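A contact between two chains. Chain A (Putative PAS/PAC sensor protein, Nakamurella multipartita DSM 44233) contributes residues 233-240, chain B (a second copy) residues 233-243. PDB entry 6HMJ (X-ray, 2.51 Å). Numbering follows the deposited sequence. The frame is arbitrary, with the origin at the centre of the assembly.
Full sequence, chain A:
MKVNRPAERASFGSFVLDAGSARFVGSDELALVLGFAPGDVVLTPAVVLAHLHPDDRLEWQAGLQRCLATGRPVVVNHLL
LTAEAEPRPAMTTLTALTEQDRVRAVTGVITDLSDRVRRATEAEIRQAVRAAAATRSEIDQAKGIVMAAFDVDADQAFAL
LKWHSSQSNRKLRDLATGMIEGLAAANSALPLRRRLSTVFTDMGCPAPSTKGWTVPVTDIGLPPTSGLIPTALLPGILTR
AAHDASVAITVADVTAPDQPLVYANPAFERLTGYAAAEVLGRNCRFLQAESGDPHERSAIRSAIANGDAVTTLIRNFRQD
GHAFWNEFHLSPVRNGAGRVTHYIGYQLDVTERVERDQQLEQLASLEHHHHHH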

ATOM      1  N   LEU A 233      13.071 -52.216 -18.441  1.00 72.42           N
ATOM      2  CA  LEU A 233      11.953 -51.365 -18.054  1.00 71.50           C
ATOM      3  C   LEU A 233      12.266 -49.879 -18.171  1.00 67.22           C
ATOM      4  O   LEU A 233      11.386 -49.055 -17.895  1.00 65.48           O
ATOM      5  CB  LEU A 233      11.529 -51.684 -16.616  1.00 72.78           C
ATOM      6  CG  LEU A 233      11.047 -53.112 -16.358  1.00 75.46           C
ATOM      7  CD1 LEU A 233      10.664 -53.287 -14.898  1.00 77.77           C
ATOM      8  CD2 LEU A 233       9.879 -53.467 -17.263  1.00 76.46           C
ATOM      9  N   LEU A 234      13.485 -49.514 -18.569  1.00 66.00           N
ATOM     10  CA  LEU A 234      13.863 -48.103 -18.587  1.00 62.97           C
ATOM     11  C   LEU A 234      13.028 -47.298 -19.572  1.00 60.95           C
ATOM     12  O   LEU A 234      12.508 -46.239 -19.182  1.00 60.34           O
ATOM     13  CB  LEU A 234      15.361 -47.982 -18.887  1.00 62.80           C
ATOM     14  CG  LEU A 234      15.964 -46.578 -18.939  1.00 61.78           C
ATOM     15  CD1 LEU A 234      17.447 -46.643 -18.583  1.00 63.28           C
ATOM     16  CD2 LEU A 234      15.770 -45.926 -20.304  1.00 59.96           C
ATOM     17  N   PRO A 235      12.862 -47.710 -20.832  1.00 59.74           N
ATOM     18  CA  PRO A 235      12.065 -46.881 -21.756  1.00 58.41           C
ATOM     19  C   PRO A 235      10.669 -46.588 -21.235  1.00 59.28           C
ATOM     20  O   PRO A 235      10.227 -45.432 -21.264  1.00 58.47           O
ATOM     21  CB  PRO A 235      12.038 -47.720 -23.041  1.00 59.25           C
ATOM     22  CG  PRO A 235      13.230 -48.604 -22.946  1.00 60.38           C
ATOM     23  CD  PRO A 235      13.380 -48.923 -21.491  1.00 61.03           C
ATOM     24  N   GLY A 236       9.959 -47.611 -20.754  1.00 60.88           N
ATOM     25  CA  GLY A 236       8.622 -47.387 -20.229  1.00 62.03           C
ATOM     26  C   GLY A 236       8.616 -46.515 -18.988  1.00 61.82           C
ATOM     27  O   GLY A 236       7.762 -45.636 -18.840  1.00 61.66           O
ATOM     28  N   ILE A 237       9.561 -46.750 -18.075  1.00 61.17           N
ATOM     29  CA  ILE A 237       9.610 -45.977 -16.838  1.00 59.89           C
ATOM     30  C   ILE A 237       9.891 -44.510 -17.140  1.00 58.79           C
ATOM     31  O   ILE A 237       9.175 -43.613 -16.680  1.00 58.79           O
ATOM     32  CB  ILE A 237      10.662 -46.567 -15.879  1.00 60.41           C
ATOM     33  CG1 ILE A 237      10.159 -47.891 -15.293  1.00 63.43           C
ATOM     34  CG2 ILE A 237      10.996 -45.574 -14.773  1.00 60.25           C
ATOM     35  CD1 ILE A 237      11.173 -48.620 -14.433  1.00 64.58           C
ATOM     36  N   LEU A 238      10.930 -44.241 -17.930  1.00 57.43           N
ATOM     37  CA  LEU A 238      11.322 -42.859 -18.171  1.00 56.91           C
ATOM     38  C   LEU A 238      10.410 -42.165 -19.178  1.00 57.08           C
ATOM     39  O   LEU A 238      10.240 -40.944 -19.105  1.00 56.85           O
ATOM     40  CB  LEU A 238      12.778 -42.793 -18.633  1.00 56.69           C
ATOM     41  CG  LEU A 238      13.815 -43.234 -17.593  1.00 58.59           C
ATOM     42  CD1 LEU A 238      15.228 -43.040 -18.126  1.00 59.33           C
ATOM     43  CD2 LEU A 238      13.640 -42.504 -16.274  1.00 59.19           C
ATOM     44  N   THR A 239       9.820 -42.904 -20.121  1.00 58.42           N
ATOM     45  CA  THR A 239       8.783 -42.306 -20.956  1.00 57.67           C
ATOM     46  C   THR A 239       7.640 -41.794 -20.088  1.00 56.40           C
ATOM     47  O   THR A 239       7.149 -40.676 -20.282  1.00 53.41           O
ATOM     48  CB  THR A 239       8.265 -43.320 -21.980  1.00 59.75           C
ATOM     49  OG1 THR A 239       9.312 -43.660 -22.896  1.00 60.39           O
ATOM     50  CG2 THR A 239       7.087 -42.748 -22.764  1.00 58.98           C
ATOM     51  N   ARG A 240       7.216 -42.600 -19.114  1.00 58.86           N
ATOM     52  CA  ARG A 240       6.225 -42.142 -18.150  1.00 59.86           C
ATOM     53  C   ARG A 240       6.729 -40.939 -17.364  1.00 56.40           C
ATOM     54  O   ARG A 240       5.964 -40.009 -17.083  1.00 56.52           O
ATOM     55  CB  ARG A 240       5.861 -43.284 -17.204  1.00 63.70           C
ATOM     56  CG  ARG A 240       4.748 -42.943 -16.237  1.00 69.19           C
ATOM     57  CD  ARG A 240       3.446 -42.623 -16.937  1.00 73.17           C
ATOM     58  NE  ARG A 240       2.324 -42.698 -16.009  1.00 79.98           N
ATOM     59  CZ  ARG A 240       1.056 -42.490 -16.344  1.00 84.91           C
ATOM     60  NH1 ARG A 240       0.736 -42.191 -17.596  1.00 84.69           N
ATOM     61  NH2 ARG A 240       0.106 -42.583 -15.423  1.00 89.91           N
TER
ATOM     62  N   LEU B 233      17.435 -44.885 -30.108  1.00 56.99           N
ATOM     63  CA  LEU B 233      17.964 -43.664 -29.522  1.00 54.96           C
ATOM     64  C   LEU B 233      17.174 -43.183 -28.311  1.00 54.78           C
ATOM     65  O   LEU B 233      17.630 -42.259 -27.624  1.00 52.84           O
ATOM     66  CB  LEU B 233      17.961 -42.553 -30.580  1.00 53.69           C
ATOM     67  CG  LEU B 233      18.931 -42.702 -31.755  1.00 53.36           C
ATOM     68  CD1 LEU B 233      18.747 -41.542 -32.734  1.00 53.69           C
ATOM     69  CD2 LEU B 233      20.376 -42.828 -31.308  1.00 52.02           C
ATOM     70  N   LEU B 234      16.026 -43.793 -28.019  1.00 55.81           N
ATOM     71  CA  LEU B 234      15.142 -43.322 -26.961  1.00 55.38           C
ATOM     72  C   LEU B 234      15.754 -43.427 -25.567  1.00 57.85           C
ATOM     73  O   LEU B 234      15.652 -42.469 -24.787  1.00 58.24           O
ATOM     74  CB  LEU B 234      13.816 -44.089 -27.003  1.00 53.01           C
ATOM     75  CG  LEU B 234      12.684 -43.490 -26.167  1.00 52.36           C
ATOM     76  CD1 LEU B 234      12.349 -42.071 -26.621  1.00 53.01           C
ATOM     77  CD2 LEU B 234      11.450 -44.367 -26.233  1.00 53.99           C
ATOM     78  N   PRO B 235      16.405 -44.539 -25.204  1.00 59.12           N
ATOM     79  CA  PRO B 235      16.910 -44.639 -23.823  1.00 58.98           C
ATOM     80  C   PRO B 235      17.912 -43.552 -23.476  1.00 57.07           C
ATOM     81  O   PRO B 235      17.845 -42.983 -22.379  1.00 55.95           O
ATOM     82  CB  PRO B 235      17.532 -46.043 -23.769  1.00 60.61           C
ATOM     83  CG  PRO B 235      17.743 -46.438 -25.178  1.00 61.81           C
ATOM     84  CD  PRO B 235      16.663 -45.774 -25.967  1.00 61.58           C
ATOM     85  N   GLY B 236      18.844 -43.244 -24.377  1.00 58.39           N
ATOM     86  CA  GLY B 236      19.798 -42.187 -24.099  1.00 58.17           C
ATOM     87  C   GLY B 236      19.125 -40.831 -23.996  1.00 58.68           C
ATOM     88  O   GLY B 236      19.501 -40.001 -23.162  1.00 56.52           O
ATOM     89  N   ILE B 237      18.124 -40.588 -24.845  1.00 60.41           N
ATOM     90  CA  ILE B 237      17.400 -39.322 -24.810  1.00 61.16           C
ATOM     91  C   ILE B 237      16.628 -39.195 -23.502  1.00 59.92           C
ATOM     92  O   ILE B 237      16.693 -38.169 -22.817  1.00 59.04           O
ATOM     93  CB  ILE B 237      16.463 -39.212 -26.027  1.00 63.30           C
ATOM     94  CG1 ILE B 237      17.274 -39.062 -27.315  1.00 65.59           C
ATOM     95  CG2 ILE B 237      15.516 -38.031 -25.870  1.00 61.85           C
ATOM     96  CD1 ILE B 237      16.448 -39.234 -28.583  1.00 68.16           C
ATOM     97  N   LEU B 238      15.888 -40.244 -23.136  1.00 60.26           N
ATOM     98  CA  LEU B 238      15.047 -40.188 -21.947  1.00 59.01           C
ATOM     99  C   LEU B 238      15.876 -40.186 -20.671  1.00 59.00           C
ATOM    100  O   LEU B 238      15.484 -39.562 -19.679  1.00 59.50           O
ATOM    101  CB  LEU B 238      14.086 -41.379 -21.947  1.00 59.29           C
ATOM    102  CG  LEU B 238      12.960 -41.379 -22.983  1.00 59.26           C
ATOM    103  CD1 LEU B 238      12.019 -42.537 -22.729  1.00 60.35           C
ATOM    104  CD2 LEU B 238      12.189 -40.068 -22.960  1.00 58.86           C
ATOM    105  N   THR B 239      17.024 -40.866 -20.675  1.00 59.24           N
ATOM    106  CA  THR B 239      17.922 -40.811 -19.527  1.00 61.21           C
ATOM    107  C   THR B 239      18.448 -39.399 -19.309  1.00 62.68           C
ATOM    108  O   THR B 239      18.435 -38.882 -18.187  1.00 63.64           O
ATOM    109  CB  THR B 239      19.082 -41.787 -19.727  1.00 62.06           C
ATOM    110  OG1 THR B 239      18.579 -43.128 -19.775  1.00 62.89           O
ATOM    111  CG2 THR B 239      20.100 -41.657 -18.605  1.00 62.63           C
ATOM    112  N   ARG B 240      18.920 -38.758 -20.379  1.00 64.57           N
ATOM    113  CA  ARG B 240      19.399 -37.384 -20.273  1.00 64.10           C
ATOM    114  C   ARG B 240      18.285 -36.444 -19.833  1.00 60.90           C
ATOM    115  O   ARG B 240      18.527 -35.498 -19.074  1.00 60.53           O
ATOM    116  CB  ARG B 240      20.001 -36.949 -21.613  1.00 68.29           C
ATOM    117  CG  ARG B 240      20.340 -35.472 -21.734  1.00 72.91           C
ATOM    118  CD  ARG B 240      21.553 -35.105 -20.891  1.00 77.32           C
ATOM    119  NE  ARG B 240      22.782 -35.732 -21.371  1.00 81.28           N
ATOM    120  CZ  ARG B 240      24.002 -35.402 -20.957  1.00 84.50           C
ATOM    121  NH1 ARG B 240      24.165 -34.440 -20.057  1.00 85.15           N
ATOM    122  NH2 ARG B 240      25.063 -36.031 -21.446  1.00 86.09           N
ATOM    123  N   ALA B 241      17.056 -36.688 -20.291  1.00 57.17           N
ATOM    124  CA  ALA B 241      15.957 -35.784 -19.963  1.00 54.87           C
ATOM    125  C   ALA B 241      15.672 -35.780 -18.465  1.00 54.56           C
ATOM    126  O   ALA B 241      15.446 -34.717 -17.874  1.00 54.93           O
ATOM    127  CB  ALA B 241      14.707 -36.172 -20.749  1.00 54.38           C
ATOM    128  N   ALA B 242      15.684 -36.956 -17.832  1.00 55.32           N
ATOM    129  CA  ALA B 242      15.449 -37.030 -16.394  1.00 55.25           C
ATOM    130  C   ALA B 242      16.595 -36.393 -15.619  1.00 54.91           C
ATOM    131  O   ALA B 242      16.378 -35.772 -14.572  1.00 54.63           O
ATOM    132  CB  ALA B 242      15.256 -38.485 -15.966  1.00 56.37           C
ATOM    133  N   HIS B 243      17.824 -36.545 -16.117  1.00 56.72           N
ATOM    134  CA  HIS B 243      18.981 -35.958 -15.453  1.00 58.16           C
ATOM    135  C   HIS B 243      18.878 -34.441 -15.386  1.00 56.07           C
ATOM    136  O   HIS B 243      19.145 -33.839 -14.340  1.00 57.84           O
ATOM    137  CB  HIS B 243      20.256 -36.362 -16.198  1.00 60.28           C
ATOM    138  CG  HIS B 243      21.517 -36.117 -15.431  1.00 62.23           C
ATOM    139  ND1 HIS B 243      21.995 -36.990 -14.477  1.00 64.01           N
ATOM    140  CD2 HIS B 243      22.400 -35.093 -15.483  1.00 62.96           C
ATOM    141  CE1 HIS B 243      23.120 -36.513 -13.974  1.00 64.80           C
ATOM    142  NE2 HIS B 243      23.387 -35.363 -14.567  1.00 64.43           N
TER

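Two copies of the same helical segment can pack against each other with no hydrogen bond between them, provided each presents an apolar stripe and ties the hydroxyls at its border to its own backbone. The pair of helices here illustrates the principle. Their axes approach to 9.4 Å at 41°, and like residues face each other: the CA atoms of Pro A235 and Pro B235 lie 5.7 Å apart, those of Leu A238 and Leu B238 5.9 Å. Together the stretches bury 336 Å².

Apolar packing supplies the cohesion. Leu A238 and Leu B238 contribute the largest areas; both point toward the partner in the same rotamer, m at chi1 and t at chi2, and meet CB to CB at 3.8 Å. One helical turn earlier, Leu A234 also points toward chain B, bringing its CD2 to 3.9 Å from CB of Pro B235. One turn later, CB of Ala B242, its whole side chain, lies 4.3 Å from CD2 of Leu A238. The four-residue spacing of Leu A234 and Leu A238, and of Leu B234, Leu B238 and Ala B242, turns their CA-to-CB bonds toward the partner, with Pro B235 set sideways at the border, while Gly A236 and Arg A240, like their counterparts in chain B, take no part.

The threonine hydroxyls at the contact are bonded within their own chains. Thr A239 OG1 donates to Pro A235 O at 2.6 Å, and Thr B239 OG1 to Pro B235 O at 2.7 Å, both threonines adopting chi1 m. Each hydroxyl is thus tied to its own helix, and threonine can border a leucine-lined contact without a polar partner across it. Leucine methyls lie beside these oxygens: CD1 of Leu A238 is 3.7 Å from OG1 of Thr B239, and CD1 of Leu B238 is 2.9 Å from OG1 of Thr A239. The second is shorter than normal van der Waals contact and, at 2.51 Å resolution, is best not read as favourable; set against the 3.7 Å of its counterpart, it shows that the two halves are similar rather than identical.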